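PDB 5MQ6: polycyclic ketone monooxygenase from Myceliophthora thermophila, which uses FAD and NADPH to insert one oxygen atom next to the carbonyl of ketones, especially bulky polycyclic ones, giving esters or lactones. Local coordinates for residues A[40-53]-A[228-242]. Residues are numbered along the deposited sequence; the frame is centred on the assembly and turned at random.
Sequences GQFIRLKEVGNERF and NPQVPKIPGLETFTG. With NDP (NADPH dihydro-nicotinamide-adenine-dinucleotide phosphate), chain C.
The Gln230 amide lies over one face of the Phe42 ring, tilted 29° from it, with NE2 3.3 Å above the ring centre. Gln230 reaches there because its CG sits between the backbone N and the carbonyl carbon (chi1 56°) and the chain then runs out extended. At the ring's edge, in its plane, CE1 of Phe42 comes within 3.4 Å of N7A of the NADPH adenine, while CB of Pro232 approaches the adenine amino nitrogen N6A. A flat, apolar ring suits this place, where it can take the amide on one face and meet the adenine at its edge; an alanine here would probably open a gap beside the adenine and take away the surface on which the Gln230 amide lies.

Beneath these side chains, strands 42-44 and 230-232 pair antiparallel. Ile43 and Val231 exchange two backbone bonds, Ile43 N to Val231 O and Val231 N to Ile43 O, each 2.9 Å and nearly straight. The Lys233 side chain, bent at chi2 (-88°) and chi4, reaches across strand 42-44, where its CE presses on CB of Ile43 at a tight 3.4 Å and NZ donates to Gly40 O at 2.7 Å. Branched Val231 offers CG1 to CD1 of Leu45 (3.7 Å) and CG2 to Ile43 and Val48, forming an apolar patch that continues onto Leu474.

Farther along, CZ of Phe53 packs on CG of Leu237, and Arg52 NH2 donates to Gly242 O. At the centre is a two-stranded antiparallel ribbon tying the N-terminal region to the dinucleotide-binding fold, one end of it lining the adenine side of the NADPH pocket in this flavin-dependent Baeyer-Villiger monooxygenase.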
loop_
_atom_site.group_PDB
_atom_site.type_symbol
_atom_site.label_atom_id
_atom_site.label_comp_id
_atom_site.label_asym_id
_atom_site.label_seq_id
_atom_site.Cartn_x
_atom_site.Cartn_y
_atom_site.Cartn_z
ATOM N N GLY A 40 -12.740 3.728 -14.011
ATOM C CA GLY A 40 -13.272 5.022 -14.553
ATOM C C GLY A 40 -14.146 5.880 -13.633
ATOM O O GLY A 40 -14.318 7.074 -13.860
ATOM N N GLN A 41 -14.744 5.263 -12.624
ATOM C CA GLN A 41 -15.473 5.985 -11.555
ATOM C C GLN A 41 -14.644 6.934 -10.597
ATOM O O GLN A 41 -15.234 7.702 -9.807
ATOM C CB GLN A 41 -16.214 4.941 -10.712
ATOM C CG GLN A 41 -15.245 3.905 -10.100
ATOM C CD GLN A 41 -15.945 2.786 -9.377
ATOM O OE1 GLN A 41 -16.071 1.640 -9.832
ATOM N NE2 GLN A 41 -16.421 3.133 -8.233
ATOM N N PHE A 42 -13.304 6.835 -10.620
ATOM C CA PHE A 42 -12.438 7.566 -9.688
ATOM C C PHE A 42 -11.572 8.473 -10.501
ATOM O O PHE A 42 -11.359 8.236 -11.658
ATOM C CB PHE A 42 -11.535 6.633 -8.837
ATOM C CG PHE A 42 -12.327 5.671 -7.927
ATOM C CD1 PHE A 42 -13.187 6.162 -6.944
ATOM C CD2 PHE A 42 -12.224 4.271 -8.091
ATOM C CE1 PHE A 42 -13.932 5.283 -6.122
ATOM C CE2 PHE A 42 -12.962 3.386 -7.282
ATOM C CZ PHE A 42 -13.827 3.882 -6.293
ATOM N N ILE A 43 -11.107 9.544 -9.886
ATOM C CA ILE A 43 -10.099 10.388 -10.485
ATOM C C ILE A 43 -9.125 10.759 -9.397
ATOM O O ILE A 43 -9.528 10.919 -8.219
ATOM C CB ILE A 43 -10.671 11.629 -11.236
ATOM C CG1 ILE A 43 -9.545 12.565 -11.730
ATOM C CG2 ILE A 43 -11.691 12.419 -10.419
ATOM C CD1 ILE A 43 -10.062 13.576 -12.720
ATOM N N ARG A 44 -7.847 10.871 -9.762
ATOM C CA ARG A 44 -6.890 11.388 -8.815
ATOM C C ARG A 44 -7.234 12.829 -8.441
ATOM O O ARG A 44 -7.542 13.697 -9.299
ATOM C CB ARG A 44 -5.460 11.363 -9.336
ATOM C CG ARG A 44 -4.973 10.022 -9.814
ATOM C CD ARG A 44 -3.710 10.246 -10.646
ATOM N NE ARG A 44 -3.026 8.980 -10.855
ATOM C CZ ARG A 44 -3.400 8.039 -11.732
ATOM N NH1 ARG A 44 -4.471 8.218 -12.509
ATOM N NH2 ARG A 44 -2.703 6.905 -11.828
ATOM N N LEU A 45 -7.129 13.082 -7.153
ATOM C CA LEU A 45 -7.338 14.405 -6.587
ATOM C C LEU A 45 -6.523 15.458 -7.348
ATOM O O LEU A 45 -7.092 16.463 -7.819
ATOM C CB LEU A 45 -6.964 14.411 -5.097
ATOM C CG LEU A 45 -7.592 15.443 -4.167
ATOM C CD1 LEU A 45 -9.110 15.630 -4.410
ATOM C CD2 LEU A 45 -7.284 15.075 -2.701
ATOM N N LYS A 46 -5.212 15.192 -7.499
ATOM C CA LYS A 46 -4.343 16.104 -8.201
ATOM C C LYS A 46 -4.669 16.283 -9.707
ATOM O O LYS A 46 -4.215 17.251 -10.263
ATOM C CB LYS A 46 -2.888 15.675 -8.061
ATOM C CG LYS A 46 -2.545 14.516 -8.960
ATOM C CD LYS A 46 -1.149 14.038 -8.704
ATOM C CE LYS A 46 -0.911 12.753 -9.485
ATOM N NZ LYS A 46 0.534 12.494 -9.374
ATOM N N GLU A 47 -5.404 15.372 -10.351
ATOM C CA GLU A 47 -5.943 15.619 -11.722
ATOM C C GLU A 47 -7.400 16.144 -11.890
ATOM O O GLU A 47 -7.928 16.108 -13.018
ATOM C CB GLU A 47 -5.825 14.353 -12.531
ATOM C CG GLU A 47 -4.391 14.065 -12.938
ATOM C CD GLU A 47 -4.210 12.641 -13.413
ATOM O OE1 GLU A 47 -5.226 11.893 -13.591
ATOM O OE2 GLU A 47 -3.024 12.279 -13.600
ATOM N N VAL A 48 -8.070 16.604 -10.827
ATOM C CA VAL A 48 -9.448 17.049 -10.988
ATOM C C VAL A 48 -9.408 18.384 -11.772
ATOM O O VAL A 48 -8.474 19.180 -11.569
ATOM C CB VAL A 48 -10.192 17.191 -9.631
ATOM C CG1 VAL A 48 -11.498 17.991 -9.794
ATOM C CG2 VAL A 48 -10.483 15.815 -9.039
ATOM N N GLY A 49 -10.390 18.593 -12.664
ATOM C CA GLY A 49 -10.506 19.870 -13.424
ATOM C C GLY A 49 -10.281 21.134 -12.565
ATOM O O GLY A 49 -9.334 21.903 -12.780
ATOM N N ASN A 50 -11.138 21.285 -11.559
ATOM C CA ASN A 50 -11.198 22.424 -10.638
ATOM C C ASN A 50 -9.947 22.568 -9.762
ATOM O O ASN A 50 -9.582 21.647 -9.026
ATOM C CB ASN A 50 -12.465 22.214 -9.773
ATOM C CG ASN A 50 -12.694 23.304 -8.767
ATOM O OD1 ASN A 50 -11.896 23.483 -7.838
ATOM N ND2 ASN A 50 -13.812 24.020 -8.913
ATOM N N GLU A 51 -9.329 23.747 -9.802
ATOM C CA GLU A 51 -8.063 24.006 -9.106
ATOM C C GLU A 51 -8.129 23.974 -7.562
ATOM O O GLU A 51 -7.184 23.499 -6.904
ATOM C CB GLU A 51 -7.539 25.360 -9.564
ATOM C CG GLU A 51 -6.087 25.675 -9.252
ATOM C CD GLU A 51 -5.597 26.854 -10.076
ATOM O OE1 GLU A 51 -6.417 27.502 -10.759
ATOM O OE2 GLU A 51 -4.389 27.142 -10.054
ATOM N N ARG A 52 -9.222 24.515 -7.003
ATOM C CA ARG A 52 -9.570 24.354 -5.559
ATOM C C ARG A 52 -9.401 22.921 -5.103
ATOM O O ARG A 52 -8.833 22.653 -4.034
ATOM C CB ARG A 52 -11.028 24.786 -5.287
ATOM C CG ARG A 52 -11.833 24.001 -4.238
ATOM C CD ARG A 52 -13.340 23.987 -4.553
ATOM N NE ARG A 52 -14.133 24.228 -3.344
ATOM C CZ ARG A 52 -14.311 23.355 -2.352
ATOM N NH1 ARG A 52 -13.762 22.147 -2.411
ATOM N NH2 ARG A 52 -15.042 23.691 -1.292
ATOM N N PHE A 53 -9.954 22.031 -5.923
ATOM C CA PHE A 53 -9.936 20.619 -5.698
ATOM C C PHE A 53 -8.582 19.948 -5.766
ATOM O O PHE A 53 -8.223 19.175 -4.866
ATOM C CB PHE A 53 -10.888 19.918 -6.683
ATOM C CG PHE A 53 -12.008 19.287 -5.987
ATOM C CD1 PHE A 53 -12.982 20.075 -5.424
ATOM C CD2 PHE A 53 -12.028 17.935 -5.777
ATOM C CE1 PHE A 53 -14.028 19.523 -4.713
ATOM C CE2 PHE A 53 -13.073 17.360 -5.068
ATOM C CZ PHE A 53 -14.072 18.161 -4.532
ATOM N N ASN A 228 -1.550 8.187 -4.189
ATOM C CA ASN A 228 -2.230 9.222 -4.964
ATOM C C ASN A 228 -3.665 9.225 -4.547
ATOM O O ASN A 228 -4.437 8.371 -5.047
ATOM C CB ASN A 228 -2.109 8.838 -6.426
ATOM C CG ASN A 228 -0.693 9.063 -6.922
ATOM O OD1 ASN A 228 0.227 8.189 -6.788
ATOM N ND2 ASN A 228 -0.482 10.267 -7.434
ATOM N N PRO A 229 -4.027 10.119 -3.615
ATOM C CA PRO A 229 -5.411 10.137 -3.106
ATOM C C PRO A 229 -6.382 10.285 -4.260
ATOM O O PRO A 229 -6.149 11.150 -5.103
ATOM C CB PRO A 229 -5.459 11.383 -2.223
ATOM C CG PRO A 229 -4.069 11.701 -1.915
ATOM C CD PRO A 229 -3.252 11.235 -3.072
ATOM N N GLN A 230 -7.456 9.464 -4.292
ATOM C CA GLN A 230 -8.512 9.628 -5.287
ATOM C C GLN A 230 -9.782 10.095 -4.662
ATOM O O GLN A 230 -9.952 10.077 -3.432
ATOM C CB GLN A 230 -8.791 8.310 -6.023
ATOM C CG GLN A 230 -9.140 7.128 -5.081
ATOM C CD GLN A 230 -9.500 5.858 -5.827
ATOM O OE1 GLN A 230 -9.001 5.576 -6.936
ATOM N NE2 GLN A 230 -10.363 5.060 -5.208
ATOM N N VAL A 231 -10.672 10.523 -5.544
ATOM C CA VAL A 231 -12.071 10.836 -5.213
ATOM C C VAL A 231 -12.967 10.262 -6.281
ATOM O O VAL A 231 -12.572 10.128 -7.465
ATOM C CB VAL A 231 -12.360 12.334 -5.076
ATOM C CG1 VAL A 231 -11.512 12.881 -3.954
ATOM C CG2 VAL A 231 -12.095 13.067 -6.384
ATOM N N PRO A 232 -14.179 9.911 -5.864
ATOM C CA PRO A 232 -15.144 9.414 -6.836
ATOM C C PRO A 232 -15.649 10.563 -7.689
ATOM O O PRO A 232 -15.658 11.697 -7.217
ATOM C CB PRO A 232 -16.264 8.867 -5.961
ATOM C CG PRO A 232 -16.106 9.562 -4.639
ATOM C CD PRO A 232 -14.764 10.144 -4.520
ATOM N N LYS A 233 -16.060 10.258 -8.918
ATOM C CA LYS A 233 -16.638 11.248 -9.822
ATOM C C LYS A 233 -18.068 11.498 -9.355
ATOM O O LYS A 233 -18.993 11.029 -9.999
ATOM C CB LYS A 233 -16.716 10.729 -11.259
ATOM C CG LYS A 233 -15.432 10.243 -11.882
ATOM C CD LYS A 233 -14.672 11.351 -12.549
ATOM C CE LYS A 233 -13.391 10.736 -13.103
ATOM N NZ LYS A 233 -13.551 9.683 -14.178
ATOM N N ILE A 234 -18.259 12.197 -8.243
ATOM C CA ILE A 234 -19.625 12.466 -7.785
ATOM C C ILE A 234 -20.115 13.752 -8.464
ATOM O O ILE A 234 -19.613 14.827 -8.137
ATOM C CB ILE A 234 -19.693 12.650 -6.263
ATOM C CG1 ILE A 234 -19.355 11.312 -5.525
ATOM C CG2 ILE A 234 -21.090 13.198 -5.828
ATOM C CD1 ILE A 234 -19.163 11.494 -4.013
ATOM N N PRO A 235 -21.132 13.666 -9.346
ATOM C CA PRO A 235 -21.625 14.879 -10.046
ATOM C C PRO A 235 -21.823 16.063 -9.125
ATOM O O PRO A 235 -22.479 15.932 -8.087
ATOM C CB PRO A 235 -22.964 14.415 -10.608
ATOM C CG PRO A 235 -22.668 13.026 -10.953
ATOM C CD PRO A 235 -21.917 12.501 -9.764
ATOM N N GLY A 236 -21.218 17.189 -9.475
ATOM C CA GLY A 236 -21.416 18.426 -8.741
ATOM C C GLY A 236 -20.645 18.525 -7.468
ATOM O O GLY A 236 -20.912 19.413 -6.652
ATOM N N LEU A 237 -19.665 17.645 -7.263
ATOM C CA LEU A 237 -18.862 17.679 -6.011
ATOM C C LEU A 237 -18.035 18.968 -5.887
ATOM O O LEU A 237 -17.856 19.546 -4.806
ATOM C CB LEU A 237 -17.965 16.431 -5.899
ATOM C CG LEU A 237 -17.242 16.185 -4.555
ATOM C CD1 LEU A 237 -18.190 16.075 -3.339
ATOM C CD2 LEU A 237 -16.322 14.948 -4.653
ATOM N N GLU A 238 -17.515 19.404 -7.024
ATOM C CA GLU A 238 -16.811 20.677 -7.143
ATOM C C GLU A 238 -17.550 21.835 -6.471
ATOM O O GLU A 238 -16.913 22.705 -5.900
ATOM C CB GLU A 238 -16.617 20.959 -8.615
ATOM C CG GLU A 238 -17.920 20.887 -9.424
ATOM C CD GLU A 238 -17.815 20.010 -10.661
ATOM O OE1 GLU A 238 -16.825 20.202 -11.406
ATOM O OE2 GLU A 238 -18.711 19.144 -10.904
ATOM N N THR A 239 -18.889 21.783 -6.486
ATOM C CA THR A 239 -19.806 22.879 -6.066
ATOM C C THR A 239 -20.112 22.945 -4.566
ATOM O O THR A 239 -20.559 24.002 -4.075
ATOM C CB THR A 239 -21.197 22.776 -6.749
ATOM O OG1 THR A 239 -22.003 21.802 -6.073
ATOM C CG2 THR A 239 -21.102 22.382 -8.196
ATOM N N PHE A 240 -19.944 21.838 -3.842
ATOM C CA PHE A 240 -20.125 21.880 -2.382
ATOM C C PHE A 240 -19.365 23.075 -1.813
ATOM O O PHE A 240 -18.188 23.246 -2.078
ATOM C CB PHE A 240 -19.641 20.585 -1.700
ATOM C CG PHE A 240 -19.733 20.640 -0.213
ATOM C CD1 PHE A 240 -20.985 20.537 0.420
ATOM C CD2 PHE A 240 -18.596 20.836 0.590
ATOM C CE1 PHE A 240 -21.088 20.626 1.815
ATOM C CE2 PHE A 240 -18.695 20.907 1.996
ATOM C CZ PHE A 240 -19.951 20.808 2.609
ATOM N N THR A 241 -20.010 23.910 -1.025
ATOM C CA THR A 241 -19.365 25.164 -0.638
ATOM C C THR A 241 -18.660 25.143 0.709
ATOM O O THR A 241 -17.941 26.054 1.030
ATOM C CB THR A 241 -20.375 26.320 -0.672
ATOM O OG1 THR A 241 -21.211 26.255 0.486
ATOM C CG2 THR A 241 -21.219 26.221 -1.884
ATOM N N GLY A 242 -18.872 24.136 1.527
ATOM C CA GLY A 242 -18.146 24.047 2.815
ATOM C C GLY A 242 -16.711 23.502 2.644
ATOM O O GLY A 242 -16.354 23.020 1.565
HETATM P PA NDP C . -10.250 2.588 0.694
HETATM O O1A NDP C . -10.033 2.672 -0.857
HETATM O O2A NDP C . -9.978 1.338 1.493
HETATM O O5B NDP C . -11.727 3.150 0.977
HETATM C C5B NDP C . -12.342 4.149 0.189
HETATM C C4B NDP C . -13.785 4.126 0.649
HETATM O O4B NDP C . -14.559 5.096 -0.106
HETATM C C3B NDP C . -14.416 2.744 0.446
HETATM O O3B NDP C . -15.095 2.356 1.655
HETATM C C2B NDP C . -15.310 3.016 -0.744
HETATM O O2B NDP C . -16.435 2.099 -0.872
HETATM C C1B NDP C . -15.726 4.453 -0.521
HETATM N N9A NDP C . -16.259 5.038 -1.752
HETATM C C8A NDP C . -15.681 5.081 -2.996
HETATM N N7A NDP C . -16.500 5.672 -3.888
HETATM C C5A NDP C . -17.605 5.988 -3.167
HETATM C C6A NDP C . -18.883 6.608 -3.494
HETATM N N6A NDP C . -19.083 6.988 -4.750
HETATM N N1A NDP C . -19.780 6.764 -2.497
HETATM C C2A NDP C . -19.567 6.359 -1.205
HETATM N N3A NDP C . -18.430 5.762 -0.809
HETATM C C4A NDP C . -17.455 5.569 -1.765
HETATM O O3 NDP C . -9.371 3.702 1.422
HETATM P PN NDP C . -8.827 3.825 2.968
HETATM O O1N NDP C . -8.076 5.194 3.007
HETATM O O2N NDP C . -9.943 3.635 3.970
HETATM O O5D NDP C . -7.777 2.605 3.145
HETATM C C5D NDP C . -6.719 2.458 2.138
HETATM C C4D NDP C . -5.630 1.515 2.615
HETATM O O4D NDP C . -4.866 2.114 3.686
HETATM C C3D NDP C . -6.255 0.312 3.325
HETATM O O3D NDP C . -7.022 -0.631 2.485
HETATM C C2D NDP C . -5.081 -0.188 4.195
HETATM O O2D NDP C . -4.102 -0.923 3.392
HETATM C C1D NDP C . -4.584 1.139 4.766
HETATM P P2B NDP C . -16.255 0.749 -1.754
HETATM O O1X NDP C . -15.562 1.217 -3.041
HETATM O O2X NDP C . -17.633 0.235 -2.114
HETATM O O3X NDP C . -15.538 -0.273 -0.861
HETATM O O HOH W 1 -4.129 12.726 -6.278
#